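PDB 6I8F: EH1AB1 from Metagenome, which hydrolyses esters and is probably an alpha/beta-hydrolase of the hormone-sensitive lipase-like family. Local coordinates for residues N22-M27 with G297-F302; V45-V50 with F105-I110; S115-L120 with V128-Y133; R134-H139 with E234-E239. All blocks are in the same frame, centred on the assembly; numbering follows the deposited sequence.

Interaction 1 of 4, residues N22-M27 with G297-F302; sequences NLLDLM and GTIHGF
Leu23 and Leu24 meet Ile299 in a small, buried, purely apolar contact between the first helix of the model, 18-32, and the short chain that follows strand 290-296. One methyl does the touching. Ile299 CD1 lies 4.1 Å from Leu23 CD2 and 4.1 Å from Leu24 CD2, so it bridges two neighbouring residues of the helix. The two leucines reach it differently. Leu23 swings CG away from its backbone N (chi1 -180°), while Leu24 turns CG away from its carbonyl carbon (chi1 -68°). Leu23 approaches Ile299 at a slant. Leu24 and Ile299 run past each other in opposite senses. No hydrogen bond joins the two segments.

Ile299 also opens a type II turn that ends at Phe302, with Phe302 N bonded to Ile299 O at 3.2 Å. Gly301 takes the positive-phi place in this turn. His300 is the other central residue. It is hydrogen-bonded to Ser175 and Asp270 in a pattern consistent with a catalytic triad, so the helix packs directly beside the turn that carries the probable catalytic histidine.

Thr20, on the same helix, adds a hydrogen bond to Gly297 O. Leu23 also rests on Phe308. Beyond the turn, Phe302 packs between strand 262-267 and helix 310-327, with one ring face over Thr298 CG2.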
loop_
_atom_site.group_PDB
_atom_site.type_symbol
_atom_site.label_atom_id
_atom_site.label_comp_id
_atom_site.label_asym_id
_atom_site.label_seq_id
_atom_site.Cartn_x
_atom_site.Cartn_y
_atom_site.Cartn_z
ATOM N N ASN A 22 -11.792 -11.202 21.043
ATOM C CA ASN A 22 -11.591 -12.576 21.505
ATOM C C ASN A 22 -10.194 -12.717 22.114
ATOM O O ASN A 22 -10.060 -13.300 23.197
ATOM C CB ASN A 22 -11.829 -13.613 20.406
ATOM C CG ASN A 22 -13.297 -13.792 20.081
ATOM O OD1 ASN A 22 -14.165 -13.359 20.841
ATOM N ND2 ASN A 22 -13.586 -14.415 18.950
ATOM N N LEU A 23 -9.168 -12.174 21.445
ATOM C CA LEU A 23 -7.803 -12.283 21.969
ATOM C C LEU A 23 -7.673 -11.511 23.290
ATOM O O LEU A 23 -6.990 -11.964 24.214
ATOM C CB LEU A 23 -6.770 -11.765 20.963
ATOM C CG LEU A 23 -5.326 -11.860 21.457
ATOM C CD1 LEU A 23 -4.948 -13.311 21.743
ATOM C CD2 LEU A 23 -4.345 -11.246 20.470
ATOM N N LEU A 24 -8.266 -10.316 23.348
ATOM C CA LEU A 24 -8.165 -9.475 24.543
ATOM C C LEU A 24 -8.860 -10.168 25.726
ATOM O O LEU A 24 -8.346 -10.123 26.845
ATOM C CB LEU A 24 -8.767 -8.095 24.263
ATOM C CG LEU A 24 -7.998 -7.227 23.268
ATOM C CD1 LEU A 24 -8.697 -5.892 23.085
ATOM C CD2 LEU A 24 -6.555 -7.016 23.702
ATOM N N ASP A 25 -9.998 -10.825 25.468
ATOM C CA ASP A 25 -10.684 -11.630 26.492
ATOM C C ASP A 25 -9.751 -12.746 26.991
ATOM O O ASP A 25 -9.704 -13.019 28.194
ATOM C CB ASP A 25 -11.996 -12.221 25.972
ATOM C CG ASP A 25 -13.095 -11.199 25.750
ATOM O OD1 ASP A 25 -12.986 -10.089 26.294
ATOM O OD2 ASP A 25 -14.044 -11.524 25.022
ATOM N N LEU A 26 -8.998 -13.372 26.072
ATOM C CA LEU A 26 -8.052 -14.433 26.427
ATOM C C LEU A 26 -6.963 -13.904 27.361
ATOM O O LEU A 26 -6.613 -14.555 28.348
ATOM C CB LEU A 26 -7.412 -15.031 25.173
ATOM C CG LEU A 26 -7.905 -16.429 24.816
ATOM C CD1 LEU A 26 -7.238 -16.927 23.540
ATOM C CD2 LEU A 26 -7.665 -17.399 25.968
ATOM N N MET A 27 -6.393 -12.754 27.010
ATOM C CA MET A 27 -5.335 -12.160 27.811
ATOM C C MET A 27 -5.885 -11.778 29.194
ATOM O O MET A 27 -5.185 -11.902 30.202
ATOM C CB MET A 27 -4.760 -10.934 27.101
ATOM C CG MET A 27 -4.005 -11.300 25.832
ATOM S SD MET A 27 -3.616 -9.863 24.793
ATOM C CE MET A 27 -2.290 -10.544 23.801
ATOM N N GLY A 297 -9.340 -1.701 13.988
ATOM C CA GLY A 297 -9.962 -2.748 14.804
ATOM C C GLY A 297 -8.998 -3.850 15.229
ATOM O O GLY A 297 -9.447 -4.881 15.701
ATOM N N THR A 298 -7.683 -3.646 15.071
ATOM C CA THR A 298 -6.688 -4.597 15.577
ATOM C C THR A 298 -5.678 -3.836 16.439
ATOM O O THR A 298 -5.726 -2.603 16.522
ATOM C CB THR A 298 -6.016 -5.402 14.455
ATOM O OG1 THR A 298 -5.297 -6.487 15.055
ATOM C CG2 THR A 298 -5.100 -4.562 13.592
ATOM N N ILE A 299 -4.758 -4.588 17.050
ATOM C CA ILE A 299 -3.915 -4.090 18.113
ATOM C C ILE A 299 -2.447 -4.193 17.709
ATOM O O ILE A 299 -2.081 -4.987 16.857
ATOM C CB ILE A 299 -4.155 -4.879 19.420
ATOM C CG1 ILE A 299 -3.950 -6.382 19.216
ATOM C CG2 ILE A 299 -5.527 -4.555 19.989
ATOM C CD1 ILE A 299 -4.010 -7.192 20.493
ATOM N N HIS A 300 -1.620 -3.429 18.423
ATOM C CA HIS A 300 -0.194 -3.543 18.351
ATOM C C HIS A 300 0.206 -5.010 18.573
ATOM O O HIS A 300 -0.282 -5.656 19.498
ATOM C CB HIS A 300 0.454 -2.612 19.377
ATOM C CG HIS A 300 1.897 -2.377 19.118
ATOM N ND1 HIS A 300 2.337 -1.452 18.173
ATOM C CD2 HIS A 300 2.998 -2.961 19.644
ATOM C CE1 HIS A 300 3.659 -1.472 18.149
ATOM N NE2 HIS A 300 4.089 -2.390 19.050
ATOM N N GLY A 301 1.097 -5.515 17.713
ATOM C CA GLY A 301 1.590 -6.896 17.779
ATOM C C GLY A 301 0.939 -7.823 16.768
ATOM O O GLY A 301 1.431 -8.925 16.565
ATOM N N PHE A 302 -0.158 -7.393 16.122
ATOM C CA PHE A 302 -0.999 -8.304 15.330
ATOM C C PHE A 302 -0.228 -8.927 14.150
ATOM O O PHE A 302 -0.612 -9.975 13.669
ATOM C CB PHE A 302 -2.273 -7.600 14.852
ATOM C CG PHE A 302 -2.156 -6.731 13.622
ATOM C CD1 PHE A 302 -1.652 -5.441 13.694
ATOM C CD2 PHE A 302 -2.622 -7.182 12.396
ATOM C CE1 PHE A 302 -1.576 -4.642 12.558
ATOM C CE2 PHE A 302 -2.545 -6.384 11.264
ATOM C CZ PHE A 302 -2.031 -5.109 11.349
#

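Interaction 2 of 4, residues V45-V50 with F105-I110; sequences VGRKAV and FVIGNI
Arg47 is the first residue of helix segment 45-50 to meet the loop 105-110, and it grips one backbone oxygen. Its NE donates to Val106 O at 2.9 Å, with an N-H...O angle of 155°. NH2 donates to the same oxygen at 3.1 Å and is more bent, at 143°. The oxygen lies in the guanidinium plane, at the NE side, and NE sits nearly in line with the carbonyl bond. The arginine chain is extended to CD and then bends (chi3 -55°), which brings this edge round to the loop. The remaining terminal nitrogen, NH1, forms a salt bridge with Glu138. The guanidinium is thus held on two sides and its rotation is probably fixed.

The base of Arg47 packs too. Ile107 CG2 sits 3.8 Å from Arg47 CA and 4.0 Å from Arg47 CB, where the two backbones come close.

Segment 105-110 directly follows an HGGG sequence, whose backbone N-H groups help to form the oxyanion hole in hormone-sensitive lipase-like hydrolases; here this role is inferred. Helix 43-55 precedes the central sheet in the chain, as the N-terminal cap helices of that family do. The Val106 side chain leans on helix 230-236, so the loop is held between the two helices.

One turn further on, Val50 faces the loop. Its CG1 meets Ile107 CD1 at 3.7 Å, the two side chains meeting at a slant. Just beyond, Asp51 OD1 accepts a hydrogen bond from Gly108 N.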
loop_
_atom_site.group_PDB
_atom_site.type_symbol
_atom_site.label_atom_id
_atom_site.label_comp_id
_atom_site.label_asym_id
_atom_site.label_seq_id
_atom_site.Cartn_x
_atom_site.Cartn_y
_atom_site.Cartn_z
ATOM N N VAL A 45 14.207 -13.699 32.966
ATOM C CA VAL A 45 13.129 -14.637 33.276
ATOM C C VAL A 45 11.894 -14.291 32.437
ATOM O O VAL A 45 11.287 -15.168 31.810
ATOM C CB VAL A 45 12.796 -14.618 34.783
ATOM C CG1 VAL A 45 11.544 -15.422 35.107
ATOM C CG2 VAL A 45 13.979 -15.101 35.615
ATOM N N GLY A 46 11.506 -13.016 32.491
ATOM C CA GLY A 46 10.384 -12.501 31.738
ATOM C C GLY A 46 10.583 -12.699 30.244
ATOM O O GLY A 46 9.641 -13.053 29.540
ATOM N N ARG A 47 11.819 -12.462 29.776
ATOM C CA ARG A 47 12.180 -12.601 28.371
ATOM C C ARG A 47 11.872 -14.033 27.921
ATOM O O ARG A 47 11.218 -14.244 26.913
ATOM C CB ARG A 47 13.655 -12.244 28.149
ATOM C CG ARG A 47 14.211 -12.651 26.791
ATOM C CD ARG A 47 15.691 -12.330 26.644
ATOM N NE ARG A 47 15.939 -10.928 26.920
ATOM C CZ ARG A 47 16.978 -10.429 27.598
ATOM N NH1 ARG A 47 17.851 -11.214 28.216
ATOM N NH2 ARG A 47 17.135 -9.117 27.639
ATOM N N LYS A 48 12.357 -15.006 28.697
ATOM C CA LYS A 48 12.297 -16.404 28.330
ATOM C C LYS A 48 10.837 -16.865 28.236
ATOM O O LYS A 48 10.467 -17.597 27.308
ATOM C CB LYS A 48 13.078 -17.235 29.345
ATOM C CG LYS A 48 13.447 -18.622 28.855
ATOM C CD LYS A 48 14.667 -19.188 29.542
ATOM C CE LYS A 48 14.645 -20.699 29.583
ATOM N NZ LYS A 48 13.837 -21.188 30.725
ATOM N N ALA A 49 10.012 -16.402 29.182
ATOM C CA ALA A 49 8.618 -16.783 29.266
ATOM C C ALA A 49 7.816 -16.153 28.117
ATOM O O ALA A 49 7.033 -16.835 27.469
ATOM C CB ALA A 49 8.052 -16.373 30.600
ATOM N N VAL A 50 7.985 -14.842 27.901
ATOM C CA VAL A 50 7.192 -14.132 26.916
ATOM C C VAL A 50 7.635 -14.551 25.504
ATOM O O VAL A 50 6.808 -14.584 24.594
ATOM C CB VAL A 50 7.238 -12.606 27.107
ATOM C CG1 VAL A 50 6.484 -11.883 26.005
ATOM C CG2 VAL A 50 6.683 -12.187 28.457
ATOM N N PHE A 105 13.174 -3.736 22.299
ATOM C CA PHE A 105 14.629 -3.829 22.443
ATOM C C PHE A 105 15.026 -4.651 23.692
ATOM O O PHE A 105 16.183 -4.602 24.138
ATOM C CB PHE A 105 15.258 -2.429 22.463
ATOM C CG PHE A 105 14.984 -1.547 21.260
ATOM C CD1 PHE A 105 15.620 -1.772 20.052
ATOM C CD2 PHE A 105 14.131 -0.456 21.354
ATOM C CE1 PHE A 105 15.383 -0.948 18.958
ATOM C CE2 PHE A 105 13.876 0.351 20.250
ATOM C CZ PHE A 105 14.518 0.114 19.056
ATOM N N VAL A 106 14.092 -5.442 24.233
ATOM C CA VAL A 106 14.324 -6.216 25.475
ATOM C C VAL A 106 14.011 -7.703 25.260
ATOM O O VAL A 106 14.672 -8.549 25.860
ATOM C CB VAL A 106 13.521 -5.648 26.663
ATOM C CG1 VAL A 106 13.645 -6.515 27.912
ATOM C CG2 VAL A 106 13.927 -4.217 26.976
ATOM N N ILE A 107 12.998 -8.014 24.440
ATOM C CA ILE A 107 12.588 -9.398 24.165
ATOM C C ILE A 107 12.470 -9.596 22.647
ATOM O O ILE A 107 12.779 -8.695 21.866
ATOM C CB ILE A 107 11.271 -9.723 24.894
ATOM C CG1 ILE A 107 10.083 -8.961 24.293
ATOM C CG2 ILE A 107 11.413 -9.476 26.391
ATOM C CD1 ILE A 107 8.785 -9.205 25.001
ATOM N N GLY A 108 11.999 -10.778 22.246
ATOM C CA GLY A 108 11.975 -11.179 20.845
ATOM C C GLY A 108 13.335 -11.672 20.389
ATOM O O GLY A 108 14.381 -11.291 20.929
ATOM N N ASN A 109 13.319 -12.516 19.359
ATOM C CA ASN A 109 14.535 -13.050 18.745
ATOM C C ASN A 109 14.126 -13.602 17.375
ATOM O O ASN A 109 12.976 -13.418 16.940
ATOM C CB ASN A 109 15.192 -14.111 19.642
ATOM C CG ASN A 109 14.209 -15.189 20.040
ATOM O OD1 ASN A 109 13.565 -15.780 19.179
ATOM N ND2 ASN A 109 14.016 -15.397 21.335
ATOM N N ILE A 110 15.037 -14.314 16.717
ATOM C CA ILE A 110 14.743 -14.872 15.406
ATOM C C ILE A 110 13.536 -15.831 15.496
ATOM O O ILE A 110 12.695 -15.851 14.581
ATOM C CB ILE A 110 16.009 -15.494 14.787
ATOM C CG1 ILE A 110 17.012 -14.383 14.446
ATOM C CG2 ILE A 110 15.663 -16.342 13.564
ATOM C CD1 ILE A 110 18.349 -14.864 13.914
#

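Interaction 3 of 4, residues S115-L120 with V128-Y133; sequences STCRRL and VISIDY
Cys117 and Val128 point at each other across a buried interface, and Ser130 and Leu120 flank them. The sulfur of Cys117 leads. SG lies 3.8 Å from Val128 CG1 and 4.0 Å from Ser130 CB, so it sits over two residues of the strand at once. Its torsion, with SG turned away from the carbonyl carbon (chi1 -75°), carries the sulfur along the strand toward Ser130.

Val128 offers its two methyls to different partners. CG1 faces the cysteine side chain. CG2 lies by the helix backbone, 3.8 Å from Cys117 O, and also reaches Leu120 CB at 4.2 Å. Leu120 thus takes part through the base of its side chain.

Val128 and Ser130 face the helix because alternate residues of a strand share a side. Ile129 between them points to the other face of the sheet. Cys117 and Leu120 are three residues apart and so lie on one side of the helix. No hydrogen bond crosses the interface. Tyr84 and Tyr99, from the strands on either side of 127-132, also touch Cys117.

The helix and strand axes come within 8.7 Å and run nearly antiparallel, at 158°. Strand 94-100, helix 114-124 and strand 127-132 form a beta-alpha-beta crossover, the repeating unit of the alpha/beta-hydrolase fold, and this contact packs the crossover helix on the second strand.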
loop_
_atom_site.group_PDB
_atom_site.type_symbol
_atom_site.label_atom_id
_atom_site.label_comp_id
_atom_site.label_asym_id
_atom_site.label_seq_id
_atom_site.Cartn_x
_atom_site.Cartn_y
_atom_site.Cartn_z
ATOM N N SER A 115 7.899 -17.657 11.776
ATOM C CA SER A 115 6.760 -17.956 10.885
ATOM C C SER A 115 6.412 -16.736 10.012
ATOM O O SER A 115 6.034 -16.893 8.834
ATOM C CB SER A 115 5.542 -18.429 11.658
ATOM O OG SER A 115 5.780 -19.692 12.288
ATOM N N THR A 116 6.525 -15.542 10.603
ATOM C CA THR A 116 6.261 -14.278 9.946
ATOM C C THR A 116 7.287 -14.027 8.837
ATOM O O THR A 116 6.919 -13.602 7.740
ATOM C CB THR A 116 6.252 -13.122 10.950
ATOM O OG1 THR A 116 5.192 -13.391 11.873
ATOM C CG2 THR A 116 6.081 -11.771 10.289
ATOM N N CYS A 117 8.570 -14.249 9.129
ATOM C CA CYS A 117 9.617 -14.051 8.135
ATOM C C CYS A 117 9.469 -15.049 6.983
ATOM O O CYS A 117 9.664 -14.671 5.830
ATOM C CB CYS A 117 11.004 -14.165 8.739
ATOM S SG CYS A 117 11.439 -12.694 9.702
ATOM N N ARG A 118 9.100 -16.289 7.310
ATOM C CA ARG A 118 8.866 -17.329 6.300
ATOM C C ARG A 118 7.771 -16.853 5.341
ATOM O O ARG A 118 7.923 -16.944 4.118
ATOM C CB ARG A 118 8.476 -18.660 6.951
ATOM C CG ARG A 118 9.641 -19.417 7.568
ATOM C CD ARG A 118 9.136 -20.506 8.501
ATOM N NE ARG A 118 10.209 -21.363 9.008
ATOM C CZ ARG A 118 10.649 -22.477 8.413
ATOM N NH1 ARG A 118 10.063 -22.940 7.316
ATOM N NH2 ARG A 118 11.686 -23.118 8.930
ATOM N N ARG A 119 6.669 -16.351 5.916
ATOM C CA ARG A 119 5.520 -15.930 5.124
ATOM C C ARG A 119 5.924 -14.725 4.274
ATOM O O ARG A 119 5.566 -14.662 3.105
ATOM C CB ARG A 119 4.302 -15.629 5.998
ATOM C CG ARG A 119 3.016 -15.442 5.211
ATOM C CD ARG A 119 1.775 -15.320 6.086
ATOM N NE ARG A 119 0.583 -15.128 5.274
ATOM C CZ ARG A 119 -0.280 -16.088 4.939
ATOM N NH1 ARG A 119 -0.134 -17.299 5.440
ATOM N NH2 ARG A 119 -1.305 -15.817 4.135
ATOM N N LEU A 120 6.686 -13.786 4.850
ATOM C CA LEU A 120 7.094 -12.593 4.092
ATOM C C LEU A 120 7.940 -13.008 2.881
ATOM O O LEU A 120 7.794 -12.451 1.803
ATOM C CB LEU A 120 7.863 -11.627 4.996
ATOM C CG LEU A 120 7.037 -10.874 6.040
ATOM C CD1 LEU A 120 7.936 -10.009 6.905
ATOM C CD2 LEU A 120 5.957 -10.021 5.393
ATOM N N VAL A 128 14.477 -13.142 2.940
ATOM C CA VAL A 128 14.443 -12.424 4.231
ATOM C C VAL A 128 15.643 -12.877 5.079
ATOM O O VAL A 128 16.003 -14.070 5.131
ATOM C CB VAL A 128 13.109 -12.620 4.977
ATOM C CG1 VAL A 128 13.083 -11.891 6.316
ATOM C CG2 VAL A 128 11.927 -12.181 4.120
ATOM N N ILE A 129 16.290 -11.901 5.720
ATOM C CA ILE A 129 17.372 -12.162 6.661
ATOM C C ILE A 129 17.008 -11.501 7.983
ATOM O O ILE A 129 17.080 -10.283 8.083
ATOM C CB ILE A 129 18.729 -11.665 6.141
ATOM C CG1 ILE A 129 19.055 -12.264 4.772
ATOM C CG2 ILE A 129 19.819 -11.973 7.160
ATOM C CD1 ILE A 129 20.319 -11.710 4.141
ATOM N N SER A 130 16.632 -12.337 8.963
ATOM C CA SER A 130 16.231 -11.905 10.298
ATOM C C SER A 130 17.470 -11.773 11.202
ATOM O O SER A 130 18.348 -12.638 11.199
ATOM C CB SER A 130 15.231 -12.876 10.865
ATOM O OG SER A 130 14.770 -12.431 12.124
ATOM N N ILE A 131 17.536 -10.683 11.970
ATOM C CA ILE A 131 18.744 -10.314 12.686
ATOM C C ILE A 131 18.515 -10.476 14.189
ATOM O O ILE A 131 17.508 -10.009 14.734
ATOM C CB ILE A 131 19.198 -8.879 12.350
ATOM C CG1 ILE A 131 19.433 -8.665 10.851
ATOM C CG2 ILE A 131 20.428 -8.512 13.176
ATOM C CD1 ILE A 131 20.470 -9.562 10.241
ATOM N N ASP A 132 19.495 -11.111 14.831
ATOM C CA ASP A 132 19.523 -11.322 16.265
ATOM C C ASP A 132 20.455 -10.267 16.881
ATOM O O ASP A 132 21.637 -10.499 17.071
ATOM C CB ASP A 132 19.967 -12.752 16.573
ATOM C CG ASP A 132 19.486 -13.292 17.906
ATOM O OD1 ASP A 132 18.779 -12.557 18.643
ATOM O OD2 ASP A 132 19.816 -14.457 18.196
ATOM N N TYR A 133 19.903 -9.080 17.127
ATOM C CA TYR A 133 20.651 -7.965 17.681
ATOM C C TYR A 133 20.661 -8.066 19.218
ATOM O O TYR A 133 19.741 -8.643 19.827
ATOM C CB TYR A 133 20.042 -6.658 17.183
ATOM C CG TYR A 133 18.574 -6.479 17.481
ATOM C CD1 TYR A 133 17.602 -6.802 16.544
ATOM C CD2 TYR A 133 18.158 -5.957 18.690
ATOM C CE1 TYR A 133 16.257 -6.624 16.805
ATOM C CE2 TYR A 133 16.817 -5.774 18.970
ATOM C CZ TYR A 133 15.861 -6.103 18.024
ATOM O OH TYR A 133 14.538 -5.919 18.309
#

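Interaction 4 of 4, residues R134-H139 with E234-E239; sequences RLAPEH and EAYVPE
Pro137 lays its ring against Ala235 near the end of helix 230-236. From CA outward, most of the proline lies against the same residue. Pro137 CA lies 3.6 Å from Ala235 O. Its CB is the closest ring carbon to the methyl, 3.8 Å from Ala235 CB. The ring then swings slightly off at CG and returns at CD, which lies 4.0 Å from Ala235 CB. The methyl therefore rests against the ring rather than at one corner.

The peptide bond before Pro137 is cis, and the preceding Ala136 also points at the helix. Ala136 CB sits 3.4 Å from Ala235 O and 3.7 Å from Tyr236 CA. It also lies near the plane of the Tyr236 ring, at its edge.

The loop 134-139 follows strand 127-132 and carries the RLAPE sequence found in hormone-sensitive lipase-like hydrolases. Helix 230-236 lies in the insertion between strands 198-202 and 262-267, which supplies part of the cap in that family. The contact thus joins a loop of the sheet domain to a probable cap helix.

One water is the polar link. It donates to Pro137 O at 2.8 Å and to Ala235 O at 2.6 Å. Tyr236 also stacks on Phe105, whose backbone is hydrogen-bonded to that of Ala136.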
loop_
_atom_site.group_PDB
_atom_site.type_symbol
_atom_site.label_atom_id
_atom_site.label_comp_id
_atom_site.label_asym_id
_atom_site.label_seq_id
_atom_site.Cartn_x
_atom_site.Cartn_y
_atom_site.Cartn_z
ATOM N N ARG A 134 21.707 -7.508 19.838
ATOM C CA ARG A 134 21.823 -7.445 21.312
ATOM C C ARG A 134 20.622 -6.714 21.905
ATOM O O ARG A 134 20.145 -5.748 21.313
ATOM C CB ARG A 134 23.081 -6.691 21.752
ATOM C CG ARG A 134 24.351 -7.503 21.578
ATOM C CD ARG A 134 25.592 -6.708 21.910
ATOM N NE ARG A 134 25.778 -5.614 20.977
ATOM C CZ ARG A 134 26.449 -4.507 21.248
ATOM N NH1 ARG A 134 26.998 -4.343 22.445
ATOM N NH2 ARG A 134 26.560 -3.571 20.322
ATOM N N LEU A 135 20.189 -7.179 23.083
ATOM C CA LEU A 135 19.008 -6.676 23.778
ATOM C C LEU A 135 19.395 -6.066 25.135
ATOM O O LEU A 135 20.406 -6.442 25.756
ATOM C CB LEU A 135 18.025 -7.837 23.952
ATOM C CG LEU A 135 17.532 -8.515 22.668
ATOM C CD1 LEU A 135 16.823 -9.823 22.985
ATOM C CD2 LEU A 135 16.611 -7.597 21.888
ATOM N N ALA A 136 18.567 -5.112 25.577
ATOM C CA ALA A 136 18.556 -4.561 26.941
ATOM C C ALA A 136 17.781 -5.515 27.849
ATOM O O ALA A 136 16.921 -6.242 27.359
ATOM C CB ALA A 136 17.913 -3.194 26.922
ATOM N N PRO A 137 18.053 -5.507 29.167
ATOM C CA PRO A 137 18.915 -4.545 29.845
ATOM C C PRO A 137 20.424 -4.796 29.714
ATOM O O PRO A 137 21.207 -3.907 30.017
ATOM C CB PRO A 137 18.512 -4.632 31.331
ATOM C CG PRO A 137 17.922 -6.008 31.473
ATOM C CD PRO A 137 17.267 -6.282 30.134
ATOM N N GLU A 138 20.811 -5.984 29.236
ATOM C CA GLU A 138 22.199 -6.413 29.229
ATOM C C GLU A 138 23.015 -5.459 28.347
ATOM O O GLU A 138 24.150 -5.112 28.673
ATOM C CB GLU A 138 22.312 -7.862 28.739
ATOM C CG GLU A 138 21.663 -8.883 29.656
ATOM C CD GLU A 138 20.180 -9.168 29.433
ATOM O OE1 GLU A 138 19.490 -8.354 28.789
ATOM O OE2 GLU A 138 19.705 -10.211 29.924
ATOM N N HIS A 139 22.425 -5.054 27.219
ATOM C CA HIS A 139 23.088 -4.214 26.235
ATOM C C HIS A 139 22.144 -3.068 25.885
ATOM O O HIS A 139 21.372 -3.155 24.919
ATOM C CB HIS A 139 23.483 -5.058 25.013
ATOM C CG HIS A 139 24.164 -6.333 25.371
ATOM N ND1 HIS A 139 25.446 -6.362 25.882
ATOM C CD2 HIS A 139 23.735 -7.616 25.329
ATOM C CE1 HIS A 139 25.790 -7.611 26.120
ATOM N NE2 HIS A 139 24.756 -8.403 25.788
ATOM N N GLU A 234 13.106 1.436 31.011
ATOM C CA GLU A 234 14.164 1.654 31.996
ATOM C C GLU A 234 15.311 0.665 31.785
ATOM O O GLU A 234 16.434 0.906 32.224
ATOM C CB GLU A 234 13.588 1.559 33.410
ATOM C CG GLU A 234 12.620 2.698 33.702
ATOM C CD GLU A 234 12.171 2.864 35.140
ATOM O OE1 GLU A 234 12.282 1.898 35.920
ATOM O OE2 GLU A 234 11.709 3.969 35.466
ATOM N N ALA A 235 15.020 -0.454 31.115
ATOM C CA ALA A 235 16.040 -1.410 30.769
ATOM C C ALA A 235 16.906 -0.840 29.639
ATOM O O ALA A 235 18.128 -1.037 29.600
ATOM C CB ALA A 235 15.384 -2.718 30.389
ATOM N N TYR A 236 16.260 -0.104 28.728
ATOM C CA TYR A 236 16.838 0.274 27.425
ATOM C C TYR A 236 17.564 1.627 27.486
ATOM O O TYR A 236 18.651 1.782 26.940
ATOM C CB TYR A 236 15.712 0.289 26.388
ATOM C CG TYR A 236 16.109 0.703 24.993
ATOM C CD1 TYR A 236 17.166 0.094 24.333
ATOM C CD2 TYR A 236 15.405 1.695 24.324
ATOM C CE1 TYR A 236 17.520 0.461 23.046
ATOM C CE2 TYR A 236 15.744 2.072 23.033
ATOM C CZ TYR A 236 16.800 1.449 22.391
ATOM O OH TYR A 236 17.129 1.814 21.119
ATOM N N VAL A 237 16.936 2.620 28.124
ATOM C CA VAL A 237 17.357 4.005 27.977
ATOM C C VAL A 237 18.095 4.459 29.231
ATOM O O VAL A 237 17.514 4.481 30.315
ATOM C CB VAL A 237 16.165 4.929 27.675
ATOM C CG1 VAL A 237 16.634 6.355 27.406
ATOM C CG2 VAL A 237 15.349 4.409 26.503
ATOM N N PRO A 238 19.386 4.847 29.119
ATOM C CA PRO A 238 20.088 5.490 30.227
ATOM C C PRO A 238 19.405 6.796 30.651
ATOM O O PRO A 238 18.998 7.601 29.802
ATOM C CB PRO A 238 21.494 5.784 29.677
ATOM C CG PRO A 238 21.650 4.811 28.521
ATOM C CD PRO A 238 20.255 4.648 27.956
ATOM N N GLU A 239 19.282 6.978 31.969
ATOM C CA GLU A 239 18.918 8.272 32.564
ATOM C C GLU A 239 19.752 9.391 31.921
ATOM O O GLU A 239 20.948 9.227 31.681
ATOM C CB GLU A 239 19.162 8.222 34.071
ATOM C CG GLU A 239 18.967 9.553 34.761
ATOM C CD GLU A 239 19.100 9.485 36.271
ATOM O OE1 GLU A 239 19.575 8.451 36.776
ATOM O OE2 GLU A 239 18.715 10.461 36.936
HETATM O O HOH W 1 20.104 -1.650 31.222
#

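Interaction 3 lies deepest, about 10 Å from the chain centre to its own, and joins a helix to the central sheet by apolar contact alone. Interaction 1 is also apolar and buried but sits further out, about 18 Å. Interaction 2 is the polar one, held by an arginine and partly buried. Interaction 4, about 17 Å out, is mainly apolar with a single bridging water; its touching residues are buried except the partly exposed Pro137. Interactions 2 and 4 touch, through the Arg47 to Glu138 salt bridge and the Phe105 to Ala136 backbone pair, so helix 43-55 and the two loops are joined. In interaction 2, Ile110 packs on the strand of interaction 3. Interactions 1 and 2 use successive N-terminal helices without touching.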